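Local coordinates for protein SSO1986 (Sulfolobus solfataricus, PDB 2X5Q) that forms part of the CMR ribonucleoprotein complex, which carries a CRISPR RNA in antiviral defence, and is possibly a homodimer, at residues 32-46 and 83-95. Numbering follows the deposited sequence.
Sequences SSVSIEYNQNGQHVS and GILISGKILKGNH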
ATOM      1  N   SER A  32     -20.505   9.809  -0.754  1.00 34.60           N
ATOM      2  CA  SER A  32     -20.968  11.015  -0.079  1.00 36.69           C
ATOM      3  C   SER A  32     -19.873  12.075   0.062  1.00 36.29           C
ATOM      4  O   SER A  32     -20.162  13.259   0.038  1.00 37.54           O
ATOM      5  CB  SER A  32     -21.512  10.669   1.312  1.00 37.75           C
ATOM      6  OG  SER A  32     -20.490  10.086   2.093  1.00 35.39           O
ATOM      7  N   SER A  33     -18.624  11.638   0.203  1.00 34.26           N
ATOM      8  CA  SER A  33     -17.516  12.531   0.516  1.00 34.77           C
ATOM      9  C   SER A  33     -16.551  12.796  -0.654  1.00 33.32           C
ATOM     10  O   SER A  33     -15.690  13.687  -0.550  1.00 33.53           O
ATOM     11  CB  SER A  33     -16.745  11.960   1.706  1.00 34.45           C
ATOM     12  OG  SER A  33     -17.635  11.745   2.788  1.00 37.03           O
ATOM     13  N   VAL A  34     -16.718  12.072  -1.762  1.00 31.59           N
ATOM     14  CA  VAL A  34     -15.802  12.160  -2.895  1.00 30.56           C
ATOM     15  C   VAL A  34     -16.540  12.392  -4.230  1.00 31.08           C
ATOM     16  O   VAL A  34     -17.457  11.631  -4.604  1.00 29.66           O
ATOM     17  CB  VAL A  34     -14.919  10.901  -3.000  1.00 28.79           C
ATOM     18  CG1 VAL A  34     -13.891  11.057  -4.122  1.00 27.70           C
ATOM     19  CG2 VAL A  34     -14.224  10.618  -1.666  1.00 29.32           C
ATOM     20  N   SER A  35     -16.172  13.486  -4.905  1.00 31.54           N
ATOM     21  CA  SER A  35     -16.636  13.770  -6.261  1.00 32.69           C
ATOM     22  C   SER A  35     -15.450  14.083  -7.171  1.00 31.89           C
ATOM     23  O   SER A  35     -14.536  14.827  -6.798  1.00 31.93           O
ATOM     24  CB  SER A  35     -17.622  14.933  -6.288  1.00 34.92           C
ATOM     25  OG  SER A  35     -18.827  14.568  -5.658  1.00 37.63           O
ATOM     26  N   ILE A  36     -15.505  13.516  -8.369  1.00 31.75           N
ATOM     27  CA  ILE A  36     -14.452  13.622  -9.367  1.00 31.40           C
ATOM     28  C   ILE A  36     -15.005  14.345 -10.600  1.00 32.85           C
ATOM     29  O   ILE A  36     -16.161  14.167 -10.961  1.00 34.26           O
ATOM     30  CB  ILE A  36     -13.935  12.206  -9.708  1.00 29.92           C
ATOM     31  CG1 ILE A  36     -13.023  11.722  -8.575  1.00 29.60           C
ATOM     32  CG2 ILE A  36     -13.200  12.166 -11.056  1.00 29.85           C
ATOM     33  CD1 ILE A  36     -12.503  10.302  -8.759  1.00 28.38           C
ATOM     34  N   GLU A  37     -14.194  15.211 -11.192  1.00 33.19           N
ATOM     35  CA  GLU A  37     -14.504  15.843 -12.464  1.00 34.19           C
ATOM     36  C   GLU A  37     -13.570  15.232 -13.492  1.00 33.07           C
ATOM     37  O   GLU A  37     -12.438  14.897 -13.176  1.00 32.71           O
ATOM     38  CB  GLU A  37     -14.264  17.347 -12.373  1.00 36.22           C
ATOM     39  CG  GLU A  37     -14.692  18.129 -13.604  1.00 38.03           C
ATOM     40  CD  GLU A  37     -14.309  19.601 -13.549  1.00 40.09           C
ATOM     41  OE1 GLU A  37     -13.113  19.916 -13.369  1.00 41.12           O
ATOM     42  OE2 GLU A  37     -15.211  20.443 -13.725  1.00 43.54           O
ATOM     43  N   TYR A  38     -14.037  15.055 -14.713  1.00 33.43           N
ATOM     44  CA  TYR A  38     -13.156  14.595 -15.779  1.00 32.02           C
ATOM     45  C   TYR A  38     -13.167  15.605 -16.920  1.00 33.47           C
ATOM     46  O   TYR A  38     -14.121  16.383 -17.107  1.00 33.88           O
ATOM     47  CB  TYR A  38     -13.539  13.202 -16.253  1.00 30.73           C
ATOM     48  CG  TYR A  38     -14.894  13.169 -16.876  1.00 31.72           C
ATOM     49  CD1 TYR A  38     -15.051  13.450 -18.226  1.00 32.96           C
ATOM     50  CD2 TYR A  38     -16.035  12.901 -16.112  1.00 31.69           C
ATOM     51  CE1 TYR A  38     -16.286  13.456 -18.805  1.00 34.28           C
ATOM     52  CE2 TYR A  38     -17.295  12.915 -16.694  1.00 33.64           C
ATOM     53  CZ  TYR A  38     -17.405  13.193 -18.041  1.00 34.01           C
ATOM     54  OH  TYR A  38     -18.618  13.216 -18.655  1.00 36.79           O
ATOM     55  N   ASN A  39     -12.073  15.606 -17.663  1.00 33.03           N
ATOM     56  CA  ASN A  39     -11.924  16.518 -18.774  1.00 34.80           C
ATOM     57  C   ASN A  39     -12.482  15.810 -20.005  1.00 34.74           C
ATOM     58  O   ASN A  39     -11.955  14.780 -20.427  1.00 32.15           O
ATOM     59  CB  ASN A  39     -10.455  16.903 -18.925  1.00 34.77           C
ATOM     60  CG  ASN A  39      -9.895  17.605 -17.671  1.00 35.43           C
ATOM     61  OD1 ASN A  39     -10.495  18.554 -17.154  1.00 36.69           O
ATOM     62  ND2 ASN A  39      -8.730  17.151 -17.196  1.00 33.50           N
ATOM     63  N   GLN A  40     -13.581  16.337 -20.545  1.00 36.59           N
ATOM     64  CA  GLN A  40     -14.271  15.699 -21.669  1.00 37.43           C
ATOM     65  C   GLN A  40     -13.341  15.535 -22.878  1.00 37.91           C
ATOM     66  O   GLN A  40     -13.453  14.572 -23.621  1.00 37.48           O
ATOM     67  CB  GLN A  40     -15.538  16.484 -22.071  1.00 39.50           C
ATOM     68  CG  GLN A  40     -16.491  15.718 -22.990  1.00 40.34           C
ATOM     69  CD  GLN A  40     -17.003  14.416 -22.379  1.00 41.40           C
ATOM     70  OE1 GLN A  40     -17.763  14.431 -21.408  1.00 43.77           O
ATOM     71  NE2 GLN A  40     -16.599  13.281 -22.955  1.00 39.61           N
ATOM     72  N   ASN A  41     -12.422  16.478 -23.069  1.00 39.29           N
ATOM     73  CA  ASN A  41     -11.453  16.380 -24.149  1.00 40.04           C
ATOM     74  C   ASN A  41     -10.042  16.078 -23.658  1.00 39.35           C
ATOM     75  O   ASN A  41      -9.081  16.342 -24.372  1.00 40.80           O
ATOM     76  CB  ASN A  41     -11.461  17.672 -24.974  1.00 42.53           C
ATOM     77  CG  ASN A  41     -12.835  17.994 -25.528  1.00 44.67           C
ATOM     78  OD1 ASN A  41     -13.372  19.072 -25.296  1.00 48.24           O
ATOM     79  ND2 ASN A  41     -13.415  17.050 -26.247  1.00 44.42           N
ATOM     80  N   GLY A  42      -9.913  15.517 -22.457  1.00 37.66           N
ATOM     81  CA  GLY A  42      -8.599  15.155 -21.927  1.00 36.74           C
ATOM     82  C   GLY A  42      -8.150  13.806 -22.453  1.00 35.80           C
ATOM     83  O   GLY A  42      -8.962  13.052 -22.992  1.00 35.73           O
ATOM     84  N   GLN A  43      -6.857  13.508 -22.308  1.00 35.23           N
ATOM     85  CA  GLN A  43      -6.294  12.225 -22.734  1.00 34.52           C
ATOM     86  C   GLN A  43      -6.299  11.298 -21.528  1.00 31.59           C
ATOM     87  O   GLN A  43      -5.634  11.559 -20.537  1.00 30.62           O
ATOM     88  CB  GLN A  43      -4.881  12.365 -23.357  1.00 35.81           C
ATOM     89  CG  GLN A  43      -3.731  12.846 -22.431  1.00 37.92           C
ATOM     90  CD  GLN A  43      -2.445  13.229 -23.195  1.00 40.04           C
ATOM     91  OE1 GLN A  43      -2.055  14.409 -23.249  1.00 44.15           O
ATOM     92  NE2 GLN A  43      -1.797  12.234 -23.800  1.00 43.89           N
ATOM     93  N   HIS A  44      -7.090  10.234 -21.618  1.00 30.11           N
ATOM     94  CA  HIS A  44      -7.282   9.301 -20.507  1.00 28.24           C
ATOM     95  C   HIS A  44      -6.359   8.097 -20.675  1.00 27.57           C
ATOM     96  O   HIS A  44      -6.215   7.567 -21.776  1.00 27.32           O
ATOM     97  CB  HIS A  44      -8.734   8.823 -20.480  1.00 27.66           C
ATOM     98  CG  HIS A  44      -9.740   9.930 -20.586  1.00 28.07           C
ATOM     99  ND1 HIS A  44      -9.747  11.015 -19.735  1.00 27.54           N
ATOM    100  CD2 HIS A  44     -10.784  10.111 -21.434  1.00 27.83           C
ATOM    101  CE1 HIS A  44     -10.747  11.819 -20.053  1.00 29.66           C
ATOM    102  NE2 HIS A  44     -11.398  11.291 -21.077  1.00 29.34           N
ATOM    103  N   VAL A  45      -5.753   7.658 -19.573  1.00 26.58           N
ATOM    104  CA  VAL A  45      -4.913   6.467 -19.570  1.00 26.04           C
ATOM    105  C   VAL A  45      -5.746   5.225 -19.834  1.00 26.19           C
ATOM    106  O   VAL A  45      -5.399   4.409 -20.699  1.00 26.38           O
ATOM    107  CB  VAL A  45      -4.141   6.347 -18.243  1.00 25.35           C
ATOM    108  CG1 VAL A  45      -3.647   4.924 -18.004  1.00 23.36           C
ATOM    109  CG2 VAL A  45      -2.982   7.386 -18.204  1.00 26.01           C
ATOM    110  N   SER A  46      -6.844   5.070 -19.085  1.00 25.72           N
ATOM    111  CA  SER A  46      -7.815   4.016 -19.362  1.00 25.58           C
ATOM    112  C   SER A  46      -8.558   4.339 -20.649  1.00 27.12           C
ATOM    113  O   SER A  46      -8.931   5.491 -20.895  1.00 27.30           O
ATOM    114  CB  SER A  46      -8.790   3.844 -18.209  1.00 25.03           C
ATOM    115  OG  SER A  46      -8.110   3.508 -17.014  1.00 23.05           O
ATOM    116  N   GLY A  83     -10.036   0.522 -10.650  1.00 22.16           N
ATOM    117  CA  GLY A  83     -10.627   1.704 -11.228  1.00 22.39           C
ATOM    118  C   GLY A  83      -9.965   2.079 -12.537  1.00 22.68           C
ATOM    119  O   GLY A  83      -9.039   1.395 -13.034  1.00 23.36           O
ATOM    120  N   ILE A  84     -10.459   3.155 -13.123  1.00 22.69           N
ATOM    121  CA  ILE A  84      -9.888   3.642 -14.362  1.00 23.03           C
ATOM    122  C   ILE A  84      -9.142   4.910 -14.034  1.00 23.17           C
ATOM    123  O   ILE A  84      -9.395   5.547 -12.997  1.00 22.84           O
ATOM    124  CB  ILE A  84     -10.947   3.868 -15.461  1.00 23.57           C
ATOM    125  CG1 ILE A  84     -12.068   4.803 -14.993  1.00 22.70           C
ATOM    126  CG2 ILE A  84     -11.507   2.518 -15.938  1.00 23.44           C
ATOM    127  CD1 ILE A  84     -13.001   5.198 -16.111  1.00 25.27           C
ATOM    128  N   LEU A  85      -8.205   5.249 -14.911  1.00 23.48           N
ATOM    129  CA  LEU A  85      -7.465   6.472 -14.805  1.00 23.61           C
ATOM    130  C   LEU A  85      -7.894   7.351 -15.961  1.00 24.21           C
ATOM    131  O   LEU A  85      -7.803   6.954 -17.136  1.00 25.04           O
ATOM    132  CB  LEU A  85      -5.968   6.209 -14.872  1.00 24.14           C
ATOM    133  CG  LEU A  85      -5.329   5.563 -13.648  1.00 25.04           C
ATOM    134  CD1 LEU A  85      -3.941   5.044 -14.014  1.00 24.52           C
ATOM    135  CD2 LEU A  85      -5.273   6.544 -12.449  1.00 24.33           C
ATOM    136  N   ILE A  86      -8.376   8.542 -15.625  1.00 23.79           N
ATOM    137  CA  ILE A  86      -8.893   9.472 -16.611  1.00 24.64           C
ATOM    138  C   ILE A  86      -8.342  10.854 -16.332  1.00 25.18           C
ATOM    139  O   ILE A  86      -7.988  11.147 -15.201  1.00 23.62           O
ATOM    140  CB  ILE A  86     -10.431   9.502 -16.599  1.00 25.37           C
ATOM    141  CG1 ILE A  86     -10.978   9.995 -15.241  1.00 25.49           C
ATOM    142  CG2 ILE A  86     -10.987   8.088 -16.949  1.00 23.33           C
ATOM    143  CD1 ILE A  86     -12.493  10.031 -15.173  1.00 25.75           C
ATOM    144  N   SER A  87      -8.259  11.690 -17.367  1.00 26.09           N
ATOM    145  CA  SER A  87      -7.862  13.084 -17.184  1.00 27.67           C
ATOM    146  C   SER A  87      -8.941  13.846 -16.424  1.00 28.26           C
ATOM    147  O   SER A  87     -10.102  13.928 -16.852  1.00 28.01           O
ATOM    148  CB  SER A  87      -7.569  13.775 -18.513  1.00 28.68           C
ATOM    149  OG  SER A  87      -7.411  15.157 -18.300  1.00 29.77           O
ATOM    150  N   GLY A  88      -8.538  14.422 -15.302  1.00 28.73           N
ATOM    151  CA  GLY A  88      -9.498  15.023 -14.395  1.00 29.99           C
ATOM    152  C   GLY A  88      -8.912  15.275 -13.029  1.00 30.12           C
ATOM    153  O   GLY A  88      -7.692  15.238 -12.837  1.00 29.83           O
ATOM    154  N   LYS A  89      -9.789  15.540 -12.067  1.00 31.30           N
ATOM    155  CA  LYS A  89      -9.343  15.871 -10.729  1.00 31.53           C
ATOM    156  C   LYS A  89     -10.410  15.595  -9.675  1.00 31.97           C
ATOM    157  O   LYS A  89     -11.594  15.578  -9.966  1.00 32.05           O
ATOM    158  CB  LYS A  89      -8.917  17.333 -10.681  1.00 33.70           C
ATOM    159  CG  LYS A  89     -10.029  18.332 -10.916  1.00 35.47           C
ATOM    160  CD  LYS A  89      -9.490  19.769 -11.024  1.00 37.33           C
ATOM    161  CE  LYS A  89      -9.312  20.427  -9.669  1.00 38.95           C
ATOM    162  NZ  LYS A  89      -8.991  21.901  -9.789  1.00 40.97           N
ATOM    163  N   ILE A  90      -9.955  15.403  -8.442  1.00 31.99           N
ATOM    164  CA  ILE A  90     -10.836  15.248  -7.304  1.00 32.46           C
ATOM    165  C   ILE A  90     -11.311  16.651  -6.918  1.00 34.68           C
ATOM    166  O   ILE A  90     -10.507  17.504  -6.563  1.00 35.78           O
ATOM    167  CB  ILE A  90     -10.106  14.531  -6.148  1.00 31.67           C
ATOM    168  CG1 ILE A  90      -9.634  13.153  -6.625  1.00 30.45           C
ATOM    169  CG2 ILE A  90     -11.023  14.372  -4.938  1.00 32.23           C
ATOM    170  CD1 ILE A  90      -8.686  12.449  -5.714  1.00 28.54           C
ATOM    171  N   LEU A  91     -12.612  16.901  -7.042  1.00 36.08           N
ATOM    172  CA  LEU A  91     -13.199  18.209  -6.722  1.00 38.34           C
ATOM    173  C   LEU A  91     -13.613  18.333  -5.264  1.00 39.19           C
ATOM    174  O   LEU A  91     -13.554  19.415  -4.686  1.00 40.66           O
ATOM    175  CB  LEU A  91     -14.417  18.507  -7.603  1.00 40.12           C
ATOM    176  CG  LEU A  91     -14.157  19.060  -9.006  1.00 41.39           C
ATOM    177  CD1 LEU A  91     -15.448  19.646  -9.570  1.00 45.59           C
ATOM    178  CD2 LEU A  91     -13.071  20.112  -9.010  1.00 43.28           C
ATOM    179  N   LYS A  92     -14.054  17.225  -4.684  1.00 37.83           N
ATOM    180  CA  LYS A  92     -14.398  17.185  -3.277  1.00 38.83           C
ATOM    181  C   LYS A  92     -13.823  15.904  -2.704  1.00 36.95           C
ATOM    182  O   LYS A  92     -13.952  14.831  -3.304  1.00 34.38           O
ATOM    183  CB  LYS A  92     -15.921  17.245  -3.080  1.00 39.83           C
ATOM    184  CG  LYS A  92     -16.348  17.097  -1.654  1.00 40.46           C
ATOM    185  CD  LYS A  92     -17.856  17.093  -1.511  1.00 42.39           C
ATOM    186  CE  LYS A  92     -18.445  15.746  -1.860  1.00 38.96           C
ATOM    187  NZ  LYS A  92     -19.916  15.751  -1.683  1.00 39.40           N
ATOM    188  N   GLY A  93     -13.170  16.024  -1.554  1.00 37.78           N
ATOM    189  CA  GLY A  93     -12.514  14.889  -0.921  1.00 37.09           C
ATOM    190  C   GLY A  93     -11.015  15.087  -0.800  1.00 37.47           C
ATOM    191  O   GLY A  93     -10.432  15.952  -1.453  1.00 38.01           O
ATOM    192  N   ASN A  94     -10.402  14.272   0.053  1.00 37.48           N
ATOM    193  CA  ASN A  94      -8.964  14.273   0.239  1.00 37.56           C
ATOM    194  C   ASN A  94      -8.328  13.540  -0.912  1.00 35.76           C
ATOM    195  O   ASN A  94      -8.805  12.474  -1.302  1.00 35.59           O
ATOM    196  CB  ASN A  94      -8.587  13.551   1.527  1.00 38.12           C
ATOM    197  CG  ASN A  94      -9.261  14.117   2.717  1.00 42.70           C
ATOM    198  OD1 ASN A  94      -9.957  13.396   3.446  1.00 47.49           O
ATOM    199  ND2 ASN A  94      -9.098  15.427   2.929  1.00 45.08           N
ATOM    200  N   HIS A  95      -7.257  14.109  -1.452  1.00 35.62           N
ATOM    201  CA  HIS A  95      -6.535  13.496  -2.562  1.00 34.21           C
ATOM    202  C   HIS A  95      -5.086  13.256  -2.178  1.00 33.90           C
ATOM    203  O   HIS A  95      -4.464  14.095  -1.512  1.00 36.25           O
ATOM    204  CB  HIS A  95      -6.591  14.358  -3.830  1.00 35.36           C
ATOM    205  CG  HIS A  95      -6.152  15.765  -3.628  1.00 37.72           C
ATOM    206  ND1 HIS A  95      -4.940  16.243  -4.076  1.00 40.04           N
ATOM    207  CD2 HIS A  95      -6.768  16.806  -3.024  1.00 41.50           C
ATOM    208  CE1 HIS A  95      -4.827  17.518  -3.751  1.00 41.54           C
ATOM    209  NE2 HIS A  95      -5.922  17.884  -3.109  1.00 42.75           N
TER
HETATM  210  O   HOH W   1     -19.884  13.466  -3.416  1.00 70.32           O
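Ser-87 is held by two side chains of segment 32-46. Ser-87 N points its N-H at the ring edge of His-44 and gives a hydrogen bond to His-44 ND1, 2.9 Å away and near the ring plane. Ser-87 OG takes a short bond of 2.6 Å from Asn-39 ND2. This OG lies in the amide plane of Asn-39, and the N-H...O angle is 175°. The same OG also bonds to Glu-9. The Ser-87 carbonyl accepts a hydrogen bond from Asn-39 N. Further along, Ser-46 OG, turned beside its own backbone N (chi1 -60°), accepts a hydrogen bond from Leu-85 N at 2.7 Å and bonds to Asn-55 O. Ser-46 N donates to Leu-85 O.

Strands 35-38 and 88-90 run antiparallel, at one side of a four-stranded sheet. Glu-37 and Lys-89 form a hydrogen-bonded pair, each N-H meeting the other's carbonyl. A classic beta bulge follows: Leu-91 and Lys-92 both face Ser-35, whose carbonyl O accepts both N-H groups, at 2.8 Å from Leu-91 N and 3.2 Å from Lys-92 N. Lys-92 O in turn accepts a hydrogen bond from Ser-35 N. On the face toward strand 11-15, Ile-36 CG1 meets Ile-90 CG1, and both side chains touch Val-12.

The Lys-92 chain bends at chi3 (79°). Lys-92 NZ reaches Ser-32 O at 3.0 Å, from above the carbonyl plane. NZ also donates to a water that bonds to Ser-35 OG.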